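Local coordinates for putative ABC transporter, ATP-binding protein ComA (Streptococcus mutans, PDB 3K8U) that forms the peptidase domain of a putative ABC transporter, a member of the C39 family in the papain-like cysteine peptidase clan, at residues Y6-C17 with L94-G102. Residues are numbered along the deposited sequence; the frame is centred on the assembly and turned at random.
Sequences YKLVPQIDTRDC and LQHYYVVYG
Y101 reaches from its strand toward the loop at Y6-L8. Its CB lies 3.4 Å from CD2 of Y6, and the two side chains run antiparallel to each other. Beyond CG, Y6 CB sits over one face of the ring, 3.7 Å from the Y101 ring centroid and only 7° off the normal, a CH-pi contact; V99 CG1 takes the other face, nearer the rim. At the tip, Y101 OH donates a hydrogen bond to K7 O at 2.6 Å, coming in from above the carbonyl plane, while L8 CB packs 3.3 Å from that same OH.

Farther along, chi1 of C17 at -163° swings its SG away from its own backbone N and over the centre of the H96 imidazole, 3.6 Å from its centroid. Y97 N donates to this sulfur almost straight (3.3 Å, 167°), and Q11 OE1 approaches H96 CE1. With H96 NE2 bonded to D112, the layout is consistent with the Cys-His-Asp arrangement of C39 peptidases, a family of the papain clan.

C17 opens helix 17-28, whose V21 and S24 touch V99; strand 93-104 runs between 84-90 and 107-112 in the antiparallel sheet, so the contact lays the N-terminal loop and the first residue of helix 17-28 against the sheet.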
ATOM      1  N   TYR A   6      -4.244  -2.210 -13.279  1.00 40.25           N
ATOM      2  CA  TYR A   6      -3.708  -1.924 -11.955  1.00 36.92           C
ATOM      3  C   TYR A   6      -2.320  -1.303 -12.015  1.00 35.16           C
ATOM      4  O   TYR A   6      -1.340  -1.959 -12.373  1.00 35.01           O
ATOM      5  CB  TYR A   6      -3.711  -3.205 -11.119  1.00 34.67           C
ATOM      6  CG  TYR A   6      -5.063  -3.882 -11.124  1.00 33.94           C
ATOM      7  CD1 TYR A   6      -5.220  -5.167 -11.639  1.00 35.40           C
ATOM      8  CD2 TYR A   6      -6.197  -3.215 -10.664  1.00 34.42           C
ATOM      9  CE1 TYR A   6      -6.476  -5.769 -11.700  1.00 36.26           C
ATOM     10  CE2 TYR A   6      -7.454  -3.804 -10.719  1.00 35.39           C
ATOM     11  CZ  TYR A   6      -7.587  -5.080 -11.239  1.00 36.22           C
ATOM     12  OH  TYR A   6      -8.833  -5.659 -11.310  1.00 38.09           O
ATOM     13  N   LYS A   7      -2.253  -0.024 -11.662  1.00 32.72           N
ATOM     14  CA  LYS A   7      -0.999   0.712 -11.683  1.00 31.55           C
ATOM     15  C   LYS A   7      -0.180   0.524 -10.414  1.00 29.99           C
ATOM     16  O   LYS A   7      -0.681   0.673  -9.296  1.00 29.67           O
ATOM     17  CB  LYS A   7      -1.264   2.194 -11.961  1.00 34.51           C
ATOM     18  CG  LYS A   7      -1.751   2.449 -13.388  1.00 37.86           C
ATOM     19  CD  LYS A   7      -2.179   3.891 -13.620  1.00 41.42           C
ATOM     20  CE  LYS A   7      -3.507   4.194 -12.947  1.00 42.86           C
ATOM     21  NZ  LYS A   7      -4.009   5.556 -13.285  1.00 46.67           N
ATOM     22  N   LEU A   8       1.079   0.147 -10.600  1.00 25.24           N
ATOM     23  CA  LEU A   8       1.986  -0.068  -9.487  1.00 22.73           C
ATOM     24  C   LEU A   8       3.360   0.502  -9.779  1.00 22.66           C
ATOM     25  O   LEU A   8       3.955   0.214 -10.821  1.00 22.05           O
ATOM     26  CB  LEU A   8       2.134  -1.562  -9.188  1.00 21.62           C
ATOM     27  CG  LEU A   8       3.220  -1.915  -8.161  1.00 22.21           C
ATOM     28  CD1 LEU A   8       2.743  -1.626  -6.743  1.00 20.25           C
ATOM     29  CD2 LEU A   8       3.584  -3.359  -8.294  1.00 23.53           C
ATOM     30  N   VAL A   9       3.846   1.328  -8.861  1.00 20.60           N
ATOM     31  CA  VAL A   9       5.172   1.911  -8.977  1.00 20.46           C
ATOM     32  C   VAL A   9       6.048   1.024  -8.098  1.00 20.54           C
ATOM     33  O   VAL A   9       5.882   0.990  -6.875  1.00 20.16           O
ATOM     34  CB  VAL A   9       5.208   3.367  -8.460  1.00 21.08           C
ATOM     35  CG1 VAL A   9       6.628   3.917  -8.539  1.00 21.93           C
ATOM     36  CG2 VAL A   9       4.263   4.244  -9.279  1.00 21.99           C
ATOM     37  N   PRO A  10       6.940   0.233  -8.717  1.00 19.61           N
ATOM     38  CA  PRO A  10       7.819  -0.658  -7.959  1.00 20.34           C
ATOM     39  C   PRO A  10       8.971   0.061  -7.269  1.00 19.76           C
ATOM     40  O   PRO A  10       9.323   1.181  -7.630  1.00 19.76           O
ATOM     41  CB  PRO A  10       8.322  -1.624  -9.029  1.00 22.25           C
ATOM     42  CG  PRO A  10       8.415  -0.753 -10.241  1.00 22.47           C
ATOM     43  CD  PRO A  10       7.145   0.074 -10.170  1.00 21.62           C
ATOM     44  N   GLN A  11       9.505  -0.563  -6.227  1.00 17.85           N
ATOM     45  CA  GLN A  11      10.640  -0.002  -5.508  1.00 17.59           C
ATOM     46  C   GLN A  11      11.919  -0.545  -6.144  1.00 17.27           C
ATOM     47  O   GLN A  11      11.882  -1.517  -6.906  1.00 17.36           O
ATOM     48  CB  GLN A  11      10.599  -0.417  -4.030  1.00 18.52           C
ATOM     49  CG  GLN A  11      10.871  -1.905  -3.791  1.00 18.88           C
ATOM     50  CD  GLN A  11      10.700  -2.310  -2.338  1.00 20.28           C
ATOM     51  OE1 GLN A  11       9.780  -3.048  -2.000  1.00 21.27           O
ATOM     52  NE2 GLN A  11      11.590  -1.828  -1.473  1.00 17.99           N
ATOM     53  N   ILE A  12      13.036   0.117  -5.865  1.00 16.99           N
ATOM     54  CA  ILE A  12      14.346  -0.321  -6.342  1.00 18.70           C
ATOM     55  C   ILE A  12      15.181  -0.461  -5.071  1.00 19.35           C
ATOM     56  O   ILE A  12      15.690  -1.543  -4.775  1.00 22.31           O
ATOM     57  CB  ILE A  12      14.996   0.680  -7.329  1.00 17.84           C
ATOM     58  CG1 ILE A  12      14.106   0.848  -8.567  1.00 19.10           C
ATOM     59  CG2 ILE A  12      16.373   0.167  -7.755  1.00 18.81           C
ATOM     60  CD1 ILE A  12      14.594   1.898  -9.553  1.00 18.53           C
ATOM     61  N   ASP A  13      15.283   0.625  -4.302  1.00 20.33           N
ATOM     62  CA  ASP A  13      16.002   0.607  -3.024  1.00 21.73           C
ATOM     63  C   ASP A  13      15.131  -0.188  -2.044  1.00 21.40           C
ATOM     64  O   ASP A  13      13.910  -0.037  -2.037  1.00 18.30           O
ATOM     65  CB  ASP A  13      16.202   2.028  -2.482  1.00 23.67           C
ATOM     66  CG  ASP A  13      17.306   2.789  -3.199  1.00 29.53           C
ATOM     67  OD1 ASP A  13      18.269   2.153  -3.682  1.00 34.19           O
ATOM     68  OD2 ASP A  13      17.224   4.036  -3.254  1.00 30.94           O
ATOM     69  N   THR A  14      15.758  -1.016  -1.211  1.00 21.48           N
ATOM     70  CA  THR A  14      15.022  -1.846  -0.253  1.00 22.04           C
ATOM     71  C   THR A  14      14.198  -1.088   0.787  1.00 21.72           C
ATOM     72  O   THR A  14      13.220  -1.618   1.313  1.00 22.27           O
ATOM     73  CB  THR A  14      15.963  -2.847   0.469  1.00 23.79           C
ATOM     74  OG1 THR A  14      16.996  -2.132   1.158  1.00 25.13           O
ATOM     75  CG2 THR A  14      16.600  -3.795  -0.540  1.00 27.27           C
ATOM     76  N   ARG A  15      14.565   0.161   1.052  1.00 19.81           N
ATOM     77  CA  ARG A  15      13.860   0.980   2.037  1.00 20.32           C
ATOM     78  C   ARG A  15      12.652   1.729   1.467  1.00 17.49           C
ATOM     79  O   ARG A  15      11.908   2.356   2.215  1.00 16.73           O
ATOM     80  CB  ARG A  15      14.824   2.019   2.625  1.00 24.07           C
ATOM     81  CG  ARG A  15      15.130   3.183   1.664  1.00 28.23           C
ATOM     82  CD  ARG A  15      16.098   4.196   2.262  1.00 32.55           C
ATOM     83  NE  ARG A  15      17.442   3.648   2.420  1.00 35.75           N
ATOM     84  CZ  ARG A  15      18.440   4.268   3.044  1.00 38.39           C
ATOM     85  NH1 ARG A  15      18.256   5.468   3.579  1.00 38.93           N
ATOM     86  NH2 ARG A  15      19.626   3.684   3.138  1.00 38.40           N
ATOM     87  N   ASP A  16      12.438   1.627   0.157  1.00 16.82           N
ATOM     88  CA  ASP A  16      11.368   2.372  -0.512  1.00 15.47           C
ATOM     89  C   ASP A  16       9.981   1.770  -0.705  1.00 15.00           C
ATOM     90  O   ASP A  16       9.227   2.256  -1.547  1.00 12.57           O
ATOM     91  CB  ASP A  16      11.870   2.885  -1.868  1.00 14.33           C
ATOM     92  CG  ASP A  16      12.935   3.958  -1.736  1.00 16.93           C
ATOM     93  OD1 ASP A  16      12.945   4.677  -0.718  1.00 15.51           O
ATOM     94  OD2 ASP A  16      13.754   4.094  -2.667  1.00 15.43           O
ATOM     95  N   CYS A  17       9.606   0.764   0.080  1.00 14.02           N
ATOM     96  CA  CYS A  17       8.278   0.179  -0.098  1.00 13.41           C
ATOM     97  C   CYS A  17       7.161   1.182   0.202  1.00 13.80           C
ATOM     98  O   CYS A  17       6.147   1.209  -0.499  1.00 12.88           O
ATOM     99  CB  CYS A  17       8.098  -1.077   0.754  1.00 15.72           C
ATOM    100  SG  CYS A  17       6.697  -2.072   0.197  1.00 18.40           S
ATOM    101  N   LEU A  94       9.728  -5.714   8.635  1.00 31.82           N
ATOM    102  CA  LEU A  94       8.687  -5.142   9.483  1.00 30.05           C
ATOM    103  C   LEU A  94       8.028  -3.880   8.930  1.00 29.01           C
ATOM    104  O   LEU A  94       7.095  -3.355   9.537  1.00 28.18           O
ATOM    105  CB  LEU A  94       9.249  -4.859  10.879  1.00 31.26           C
ATOM    106  CG  LEU A  94       9.622  -6.075  11.730  1.00 32.29           C
ATOM    107  CD1 LEU A  94      10.393  -5.631  12.963  1.00 32.68           C
ATOM    108  CD2 LEU A  94       8.367  -6.843  12.126  1.00 32.52           C
ATOM    109  N   GLN A  95       8.505  -3.403   7.781  1.00 26.86           N
ATOM    110  CA  GLN A  95       7.955  -2.204   7.153  1.00 25.83           C
ATOM    111  C   GLN A  95       7.679  -2.399   5.661  1.00 23.12           C
ATOM    112  O   GLN A  95       8.126  -1.617   4.817  1.00 23.96           O
ATOM    113  CB  GLN A  95       8.884  -1.000   7.370  1.00 30.34           C
ATOM    114  CG  GLN A  95       9.065  -0.589   8.829  1.00 34.84           C
ATOM    115  CD  GLN A  95       7.831   0.066   9.433  1.00 38.81           C
ATOM    116  OE1 GLN A  95       6.710  -0.097   8.939  1.00 41.73           O
ATOM    117  NE2 GLN A  95       8.036   0.823  10.506  1.00 39.49           N
ATOM    118  N   HIS A  96       6.957  -3.463   5.336  1.00 18.16           N
ATOM    119  CA  HIS A  96       6.603  -3.742   3.953  1.00 16.18           C
ATOM    120  C   HIS A  96       5.110  -3.475   3.792  1.00 14.61           C
ATOM    121  O   HIS A  96       4.336  -3.670   4.730  1.00 13.59           O
ATOM    122  CB  HIS A  96       6.926  -5.191   3.577  1.00 16.12           C
ATOM    123  CG  HIS A  96       7.046  -5.408   2.102  1.00 18.69           C
ATOM    124  ND1 HIS A  96       8.189  -5.092   1.396  1.00 18.84           N
ATOM    125  CD2 HIS A  96       6.157  -5.866   1.190  1.00 16.83           C
ATOM    126  CE1 HIS A  96       7.997  -5.343   0.114  1.00 18.22           C
ATOM    127  NE2 HIS A  96       6.772  -5.814  -0.037  1.00 18.37           N
ATOM    128  N   TYR A  97       4.710  -3.011   2.611  1.00 13.60           N
ATOM    129  CA  TYR A  97       3.307  -2.706   2.345  1.00 12.26           C
ATOM    130  C   TYR A  97       2.913  -3.183   0.960  1.00 13.48           C
ATOM    131  O   TYR A  97       3.765  -3.344   0.089  1.00 13.50           O
ATOM    132  CB  TYR A  97       3.060  -1.187   2.392  1.00 13.15           C
ATOM    133  CG  TYR A  97       3.424  -0.518   3.699  1.00 16.35           C
ATOM    134  CD1 TYR A  97       2.463  -0.292   4.679  1.00 17.94           C
ATOM    135  CD2 TYR A  97       4.739  -0.122   3.957  1.00 19.13           C
ATOM    136  CE1 TYR A  97       2.800   0.307   5.892  1.00 20.87           C
ATOM    137  CE2 TYR A  97       5.085   0.475   5.159  1.00 18.78           C
ATOM    138  CZ  TYR A  97       4.115   0.685   6.122  1.00 21.88           C
ATOM    139  OH  TYR A  97       4.464   1.264   7.319  1.00 26.15           O
ATOM    140  N   TYR A  98       1.615  -3.387   0.765  1.00 11.66           N
ATOM    141  CA  TYR A  98       1.067  -3.778  -0.532  1.00 11.16           C
ATOM    142  C   TYR A  98      -0.032  -2.788  -0.857  1.00 12.49           C
ATOM    143  O   TYR A  98      -0.555  -2.096   0.025  1.00 11.64           O
ATOM    144  CB  TYR A  98       0.329  -5.122  -0.484  1.00 11.98           C
ATOM    145  CG  TYR A  98       1.117  -6.385  -0.256  1.00 11.18           C
ATOM    146  CD1 TYR A  98       2.483  -6.459  -0.516  1.00 11.87           C
ATOM    147  CD2 TYR A  98       0.466  -7.535   0.196  1.00 11.26           C
ATOM    148  CE1 TYR A  98       3.182  -7.653  -0.334  1.00 11.55           C
ATOM    149  CE2 TYR A  98       1.149  -8.727   0.382  1.00 11.94           C
ATOM    150  CZ  TYR A  98       2.502  -8.783   0.116  1.00 14.58           C
ATOM    151  OH  TYR A  98       3.161  -9.974   0.300  1.00 15.15           O
ATOM    152  N   VAL A  99      -0.381  -2.734  -2.134  1.00 13.26           N
ATOM    153  CA  VAL A  99      -1.510  -1.942  -2.576  1.00 13.15           C
ATOM    154  C   VAL A  99      -2.545  -3.047  -2.815  1.00 14.18           C
ATOM    155  O   VAL A  99      -2.183  -4.141  -3.256  1.00 12.25           O
ATOM    156  CB  VAL A  99      -1.243  -1.230  -3.919  1.00 13.89           C
ATOM    157  CG1 VAL A  99      -2.516  -0.549  -4.401  1.00 14.18           C
ATOM    158  CG2 VAL A  99      -0.123  -0.203  -3.764  1.00 12.06           C
ATOM    159  N   VAL A 100      -3.797  -2.823  -2.422  1.00 12.15           N
ATOM    160  CA  VAL A 100      -4.829  -3.823  -2.666  1.00 12.86           C
ATOM    161  C   VAL A 100      -5.755  -3.233  -3.725  1.00 12.90           C
ATOM    162  O   VAL A 100      -6.338  -2.169  -3.526  1.00 12.86           O
ATOM    163  CB  VAL A 100      -5.617  -4.199  -1.383  1.00 13.37           C
ATOM    164  CG1 VAL A 100      -6.675  -5.248  -1.713  1.00 15.12           C
ATOM    165  CG2 VAL A 100      -4.667  -4.757  -0.338  1.00 13.58           C
ATOM    166  N   TYR A 101      -5.848  -3.917  -4.861  1.00 14.91           N
ATOM    167  CA  TYR A 101      -6.655  -3.457  -5.992  1.00 16.39           C
ATOM    168  C   TYR A 101      -8.054  -4.040  -6.074  1.00 18.62           C
ATOM    169  O   TYR A 101      -8.948  -3.430  -6.659  1.00 19.04           O
ATOM    170  CB  TYR A 101      -5.930  -3.765  -7.299  1.00 18.28           C
ATOM    171  CG  TYR A 101      -4.572  -3.128  -7.410  1.00 19.14           C
ATOM    172  CD1 TYR A 101      -4.437  -1.765  -7.671  1.00 19.18           C
ATOM    173  CD2 TYR A 101      -3.418  -3.891  -7.253  1.00 20.55           C
ATOM    174  CE1 TYR A 101      -3.179  -1.179  -7.773  1.00 19.20           C
ATOM    175  CE2 TYR A 101      -2.164  -3.319  -7.351  1.00 20.80           C
ATOM    176  CZ  TYR A 101      -2.048  -1.968  -7.609  1.00 19.06           C
ATOM    177  OH  TYR A 101      -0.796  -1.411  -7.683  1.00 22.97           O
ATOM    178  N   GLY A 102      -8.232  -5.238  -5.531  1.00 18.77           N
ATOM    179  CA  GLY A 102      -9.539  -5.861  -5.578  1.00 23.64           C
ATOM    180  C   GLY A 102      -9.525  -7.276  -5.056  1.00 27.03           C
ATOM    181  O   GLY A 102      -8.536  -7.734  -4.483  1.00 23.17           O
TER